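Local structure of hypothetical protein Atu0636 (Agrobacterium tumefaciens, 2OZV) at residues G188-L193 with L206-K211; T218-L223 with A245-N250. The protein is of unknown function but is predicted to be an O-methyltransferase, which would transfer a methyl group from S-adenosylmethionine to an oxygen of its substrate. One frame throughout, in Å; residues are numbered along the deposited sequence.

Interaction 1 of 2, residues G188-L193 with L206-K211; sequences GLEITL and LVTAIK
Leu189 lays the CD1 branch of its side chain against the methyl of Ala209, CD1 to CB 3.5 Å, while its CG lies 4.1 Å from CG1 of Val207, whose side chain it meets at a slant. Val207 turns CG1 anti to its backbone N (chi1 -180°), which carries that methyl toward Leu189 and leaves CG2 near CG1 of Ile191, a looser approach on the same face of the sheet. On the other face Glu190 and Thr208 run side by side in the same direction, CB of Glu190 3.6 Å from OG1 of Thr208. The threonine holds OG1 between its backbone N and carbonyl carbon (chi1 65°), and a water spans the gap between this hydroxyl and the carboxylate, donating to OE1 of Glu190. Both side chains have stronger partners beyond the pair: OE1 of Glu190 forms a salt bridge with Arg220, and OG1 of Thr208 is hydrogen-bonded to Arg249. Strands 186-195 and 204-211, late in the chain, form an antiparallel beta hairpin next to edge strand 218-224, and the strand order, with 204-211 inserted between 164-170 and 186-195, is that of a class I (Rossmann-like) methyltransferase. Glu190 with Thr208 and Thr192 with Leu206 are the hairpin's hydrogen-bonded pairs within these segments, and Ile191 with Val207 is the non-hydrogen-bonded pair between them. The bonds are nearly straight; that from Thr192 N to Leu206 O is 2.8 Å long with an angle of 171° at the hydrogen. Several carbonyls also take a CA-H...O contact, the shortest from CA of Leu189 to O of Thr208 at 3.2 Å. CB of Thr192 rests 4.1 Å from CB of Leu206, and OG1 of Thr192 is hydrogen-bonded to the hydroxyl of Tyr247.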
loop_
_atom_site.group_PDB
_atom_site.type_symbol
_atom_site.label_atom_id
_atom_site.label_comp_id
_atom_site.label_asym_id
_atom_site.label_seq_id
_atom_site.Cartn_x
_atom_site.Cartn_y
_atom_site.Cartn_z
ATOM N N GLY B 188 0.958 10.171 -10.194
ATOM C CA GLY B 188 0.082 10.717 -9.165
ATOM C C GLY B 188 -0.889 9.697 -8.574
ATOM O O GLY B 188 -2.031 10.040 -8.248
ATOM N N LEU B 189 -0.455 8.440 -8.428
ATOM C CA LEU B 189 -1.343 7.411 -7.842
ATOM C C LEU B 189 -1.829 7.854 -6.489
ATOM O O LEU B 189 -1.037 8.345 -5.652
ATOM C CB LEU B 189 -0.631 6.056 -7.697
ATOM C CG LEU B 189 -0.708 5.146 -8.946
ATOM C CD1 LEU B 189 -0.003 5.760 -10.151
ATOM C CD2 LEU B 189 -0.075 3.758 -8.623
ATOM N N GLU B 190 -3.130 7.694 -6.284
ATOM C CA GLU B 190 -3.720 7.806 -4.958
ATOM C C GLU B 190 -4.299 6.457 -4.611
ATOM O O GLU B 190 -5.160 5.933 -5.356
ATOM C CB GLU B 190 -4.860 8.827 -4.951
ATOM C CG GLU B 190 -4.398 10.266 -4.922
ATOM C CD GLU B 190 -5.542 11.238 -4.632
ATOM O OE1 GLU B 190 -6.680 10.797 -4.270
ATOM O OE2 GLU B 190 -5.266 12.437 -4.729
ATOM N N ILE B 191 -3.856 5.893 -3.493
ATOM C CA ILE B 191 -4.298 4.558 -3.078
ATOM C C ILE B 191 -5.129 4.702 -1.819
ATOM O O ILE B 191 -4.645 5.255 -0.821
ATOM C CB ILE B 191 -3.063 3.650 -2.793
ATOM C CG1 ILE B 191 -2.152 3.558 -4.049
ATOM C CG2 ILE B 191 -3.521 2.282 -2.284
ATOM C CD1 ILE B 191 -0.838 2.717 -3.817
ATOM N N THR B 192 -6.363 4.206 -1.856
ATOM C CA THR B 192 -7.229 4.284 -0.702
ATOM C C THR B 192 -7.612 2.854 -0.277
ATOM O O THR B 192 -8.330 2.148 -1.000
ATOM C CB THR B 192 -8.503 5.104 -1.024
ATOM O OG1 THR B 192 -8.138 6.398 -1.509
ATOM C CG2 THR B 192 -9.368 5.229 0.243
ATOM N N LEU B 193 -7.108 2.422 0.878
ATOM C CA LEU B 193 -7.503 1.108 1.387
ATOM C C LEU B 193 -8.910 1.153 1.960
ATOM O O LEU B 193 -9.333 2.175 2.538
ATOM C CB LEU B 193 -6.529 0.652 2.480
ATOM C CG LEU B 193 -5.146 0.119 1.991
ATOM C CD1 LEU B 193 -5.282 -1.130 1.064
ATOM C CD2 LEU B 193 -4.239 1.124 1.359
ATOM N N LEU B 206 -8.834 1.057 -3.586
ATOM C CA LEU B 206 -9.156 1.955 -4.715
ATOM C C LEU B 206 -7.848 2.608 -5.155
ATOM O O LEU B 206 -7.016 3.010 -4.296
ATOM C CB LEU B 206 -10.111 3.074 -4.263
ATOM C CG LEU B 206 -11.463 2.602 -3.719
ATOM C CD1 LEU B 206 -12.310 3.777 -3.202
ATOM C CD2 LEU B 206 -12.211 1.816 -4.801
ATOM N N VAL B 207 -7.652 2.736 -6.472
ATOM C CA VAL B 207 -6.488 3.430 -6.973
ATOM C C VAL B 207 -6.946 4.383 -8.069
ATOM O O VAL B 207 -7.750 3.975 -8.944
ATOM C CB VAL B 207 -5.439 2.469 -7.547
ATOM C CG1 VAL B 207 -4.223 3.285 -8.054
ATOM C CG2 VAL B 207 -5.007 1.429 -6.492
ATOM N N THR B 208 -6.497 5.636 -8.004
ATOM C CA THR B 208 -6.716 6.574 -9.134
ATOM C C THR B 208 -5.358 7.121 -9.577
ATOM O O THR B 208 -4.415 7.171 -8.779
ATOM C CB THR B 208 -7.656 7.765 -8.814
ATOM O OG1 THR B 208 -7.066 8.617 -7.826
ATOM C CG2 THR B 208 -9.071 7.286 -8.393
ATOM N N ALA B 209 -5.229 7.472 -10.855
ATOM C CA ALA B 209 -3.941 7.931 -11.377
ATOM C C ALA B 209 -4.230 8.790 -12.604
ATOM O O ALA B 209 -5.335 8.716 -13.174
ATOM C CB ALA B 209 -3.027 6.730 -11.696
ATOM N N ILE B 210 -3.256 9.606 -12.966
ATOM C CA ILE B 210 -3.419 10.599 -14.012
ATOM C C ILE B 210 -2.423 10.264 -15.124
ATOM O O ILE B 210 -1.219 10.130 -14.861
ATOM C CB ILE B 210 -3.179 12.013 -13.442
ATOM C CG1 ILE B 210 -4.276 12.347 -12.411
ATOM C CG2 ILE B 210 -3.163 13.069 -14.561
ATOM C CD1 ILE B 210 -5.696 12.352 -12.981
ATOM N N LYS B 211 -2.921 10.113 -16.353
ATOM C CA LYS B 211 -2.035 9.845 -17.488
ATOM C C LYS B 211 -1.000 10.946 -17.644
ATOM O O LYS B 211 -1.335 12.135 -17.728
ATOM C CB LYS B 211 -2.829 9.661 -18.791
ATOM C CG LYS B 211 -1.936 9.251 -19.982
ATOM C CD LYS B 211 -2.769 9.122 -21.261
ATOM C CE LYS B 211 -1.905 8.668 -22.433
ATOM N NZ LYS B 211 -2.709 8.547 -23.692
HETATM O O HOH W 1 -8.178 8.789 -5.426
#

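Interaction 2 of 2, residues T218-L223 with A245-N250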
loop_
_atom_site.group_PDB
_atom_site.type_symbol
_atom_site.label_atom_id
_atom_site.label_comp_id
_atom_site.label_asym_id
_atom_site.label_seq_id
_atom_site.Cartn_x
_atom_site.Cartn_y
_atom_site.Cartn_z
ATOM N N THR B 218 0.658 8.404 -3.383
ATOM C CA THR B 218 0.105 8.882 -2.120
ATOM C C THR B 218 -0.828 7.788 -1.601
ATOM O O THR B 218 -1.620 7.238 -2.403
ATOM C CB THR B 218 -0.752 10.153 -2.440
ATOM O OG1 THR B 218 0.128 11.213 -2.817
ATOM C CG2 THR B 218 -1.534 10.579 -1.243
ATOM N N PHE B 219 -0.765 7.461 -0.293
ATOM C CA PHE B 219 -1.846 6.696 0.324
ATOM C C PHE B 219 -2.800 7.648 1.004
ATOM O O PHE B 219 -2.435 8.356 1.971
ATOM C CB PHE B 219 -1.322 5.668 1.363
ATOM C CG PHE B 219 -0.703 4.423 0.756
ATOM C CD1 PHE B 219 0.634 4.419 0.337
ATOM C CD2 PHE B 219 -1.474 3.255 0.604
ATOM C CE1 PHE B 219 1.209 3.265 -0.228
ATOM C CE2 PHE B 219 -0.892 2.087 0.065
ATOM C CZ PHE B 219 0.451 2.116 -0.359
ATOM N N ARG B 220 -4.045 7.648 0.540
ATOM C CA ARG B 220 -5.088 8.487 1.162
ATOM C C ARG B 220 -5.519 7.904 2.500
ATOM O O ARG B 220 -5.297 6.706 2.767
ATOM C CB ARG B 220 -6.319 8.569 0.225
ATOM C CG ARG B 220 -6.040 9.262 -1.111
ATOM C CD ARG B 220 -5.874 10.774 -0.964
ATOM N NE ARG B 220 -7.006 11.380 -0.247
ATOM C CZ ARG B 220 -8.145 11.785 -0.821
ATOM N NH1 ARG B 220 -8.313 11.691 -2.145
ATOM N NH2 ARG B 220 -9.124 12.316 -0.075
ATOM N N ALA B 221 -6.147 8.716 3.351
ATOM C CA ALA B 221 -6.791 8.162 4.561
ATOM C C ALA B 221 -7.754 7.060 4.094
ATOM O O ALA B 221 -8.385 7.190 3.041
ATOM C CB ALA B 221 -7.559 9.250 5.346
ATOM N N PRO B 222 -7.857 5.978 4.858
ATOM C CA PRO B 222 -8.645 4.835 4.365
ATOM C C PRO B 222 -10.125 5.069 4.513
ATOM O O PRO B 222 -10.537 5.984 5.256
ATOM C CB PRO B 222 -8.209 3.693 5.296
ATOM C CG PRO B 222 -7.935 4.406 6.590
ATOM C CD PRO B 222 -7.240 5.693 6.172
ATOM N N LEU B 223 -10.915 4.285 3.781
ATOM C CA LEU B 223 -12.370 4.251 4.012
ATOM C C LEU B 223 -12.691 3.076 4.920
ATOM O O LEU B 223 -12.208 1.958 4.677
ATOM C CB LEU B 223 -13.109 4.134 2.695
ATOM C CG LEU B 223 -12.915 5.299 1.717
ATOM C CD1 LEU B 223 -13.559 4.981 0.376
ATOM C CD2 LEU B 223 -13.521 6.574 2.291
ATOM N N ALA B 245 -22.722 11.025 -3.718
ATOM C CA ALA B 245 -21.439 11.705 -3.654
ATOM C C ALA B 245 -20.381 11.001 -4.490
ATOM O O ALA B 245 -20.464 9.800 -4.754
ATOM C CB ALA B 245 -20.949 11.815 -2.184
ATOM N N ALA B 246 -19.379 11.775 -4.899
ATOM C CA ALA B 246 -18.150 11.236 -5.462
ATOM C C ALA B 246 -17.053 11.225 -4.397
ATOM O O ALA B 246 -17.124 11.934 -3.402
ATOM C CB ALA B 246 -17.711 12.069 -6.639
ATOM N N TYR B 247 -16.040 10.419 -4.645
ATOM C CA TYR B 247 -14.828 10.434 -3.820
ATOM C C TYR B 247 -13.717 11.013 -4.695
ATOM O O TYR B 247 -13.167 10.311 -5.553
ATOM C CB TYR B 247 -14.540 9.026 -3.338
ATOM C CG TYR B 247 -13.198 8.879 -2.614
ATOM C CD1 TYR B 247 -12.750 9.876 -1.744
ATOM C CD2 TYR B 247 -12.363 7.779 -2.841
ATOM C CE1 TYR B 247 -11.511 9.768 -1.085
ATOM C CE2 TYR B 247 -11.126 7.661 -2.180
ATOM C CZ TYR B 247 -10.723 8.648 -1.309
ATOM O OH TYR B 247 -9.502 8.554 -0.689
ATOM N N ALA B 248 -13.412 12.290 -4.463
ATOM C CA ALA B 248 -12.527 13.056 -5.332
ATOM C C ALA B 248 -11.046 12.886 -4.935
ATOM O O ALA B 248 -10.725 12.592 -3.766
ATOM C CB ALA B 248 -12.924 14.533 -5.289
ATOM N N ARG B 249 -10.160 13.067 -5.908
ATOM C CA ARG B 249 -8.708 13.119 -5.654
ATOM C C ARG B 249 -8.358 14.369 -4.829
ATOM O O ARG B 249 -9.137 15.338 -4.776
ATOM C CB ARG B 249 -7.929 13.083 -6.979
ATOM C CG ARG B 249 -7.983 11.743 -7.700
ATOM C CD ARG B 249 -7.320 11.788 -9.080
ATOM N NE ARG B 249 -5.958 12.351 -9.066
ATOM C CZ ARG B 249 -4.858 11.637 -8.824
ATOM N NH1 ARG B 249 -4.948 10.326 -8.527
ATOM N NH2 ARG B 249 -3.667 12.252 -8.853
ATOM N N ASN B 250 -7.188 14.348 -4.180
ATOM C CA ASN B 250 -6.659 15.556 -3.530
ATOM C C ASN B 250 -6.549 16.720 -4.512
ATOM O O ASN B 250 -6.200 16.524 -5.673
ATOM C CB ASN B 250 -5.278 15.276 -2.921
ATOM C CG ASN B 250 -5.366 14.527 -1.595
ATOM O OD1 ASN B 250 -6.392 14.586 -0.919
ATOM N ND2 ASN B 250 -4.290 13.808 -1.225
HETATM O O HOH W 2 -2.037 13.878 -2.994
HETATM O O HOH W 3 -11.518 13.363 -1.401
HETATM O O HOH W 4 -9.535 9.334 1.940
#
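The carbonyl oxygen of Ala248 is gripped twice, by NH1 of Arg220 at 3.0 Å and by a water that donates to it at 2.6 Å and in turn accepts from NH2 of the same arginine. The direct bond is nearly straight, 169° at the hydrogen, and uses a lone pair in the carbonyl plane; Ala248 O and the water both lie in the guanidinium plane, at its edge. The two faces of the group are occupied as well. Asn250 OD1 sits over the centre of one face, 3.3 Å from CZ of Arg220, with its amide turned 36° from the guanidinium, and the hydroxyl of Tyr247 stands over the opposite face, 3.5 Å from the same CZ. The tyrosine ring is tilted 45° to the guanidinium, so the two do not stack in parallel. Bends at the second and third torsions of Arg220 fold its guanidinium back beneath the tyrosine hydroxyl and on to Ala248 O. Nearer the backbone, CB of Arg220 lies 3.3 Å from Tyr247 OH. A second water joins that hydroxyl, a partner of Thr192, to the carbonyl oxygen of Ala221, and a third accepts from Asn250 ND2 and reaches Thr218 OG1 by a weak bond. With Glu190 as the counter-ion of Arg220, the ionised form of both would be favoured. ND2 of Asn250 bonds to Asp201 of the second subunit. The pairing thus fastens the loop after helix 235-241 to the last strand of the sheet, 218-224: Leu223 and Tyr247 meet loosely, CD1 to CD2 4.4 Å, both touching Phe236 of that helix and Leu206 of strand 204-211.

In the fold
Both contacts involve the C-terminal part of the same sheet, but at different depths. Interaction 1 is buried and joins two adjacent strands by regular backbone pairing and apolar side chains; interaction 2 is partly buried and binds a loop without regular structure to strand 218-224, mainly through polar side chains and water. Strand 186-195 lies between the hairpin partner 204-211 and strand 218-224, so it takes part in the setting of both. The loop 245-250 passes over the sheet face bearing Glu190 and Thr192: the amide N of Asn250 is probably hydrogen-bonded to Glu190 OE2. Six residues of interaction 2 lie within reach of the second subunit, against one of interaction 1.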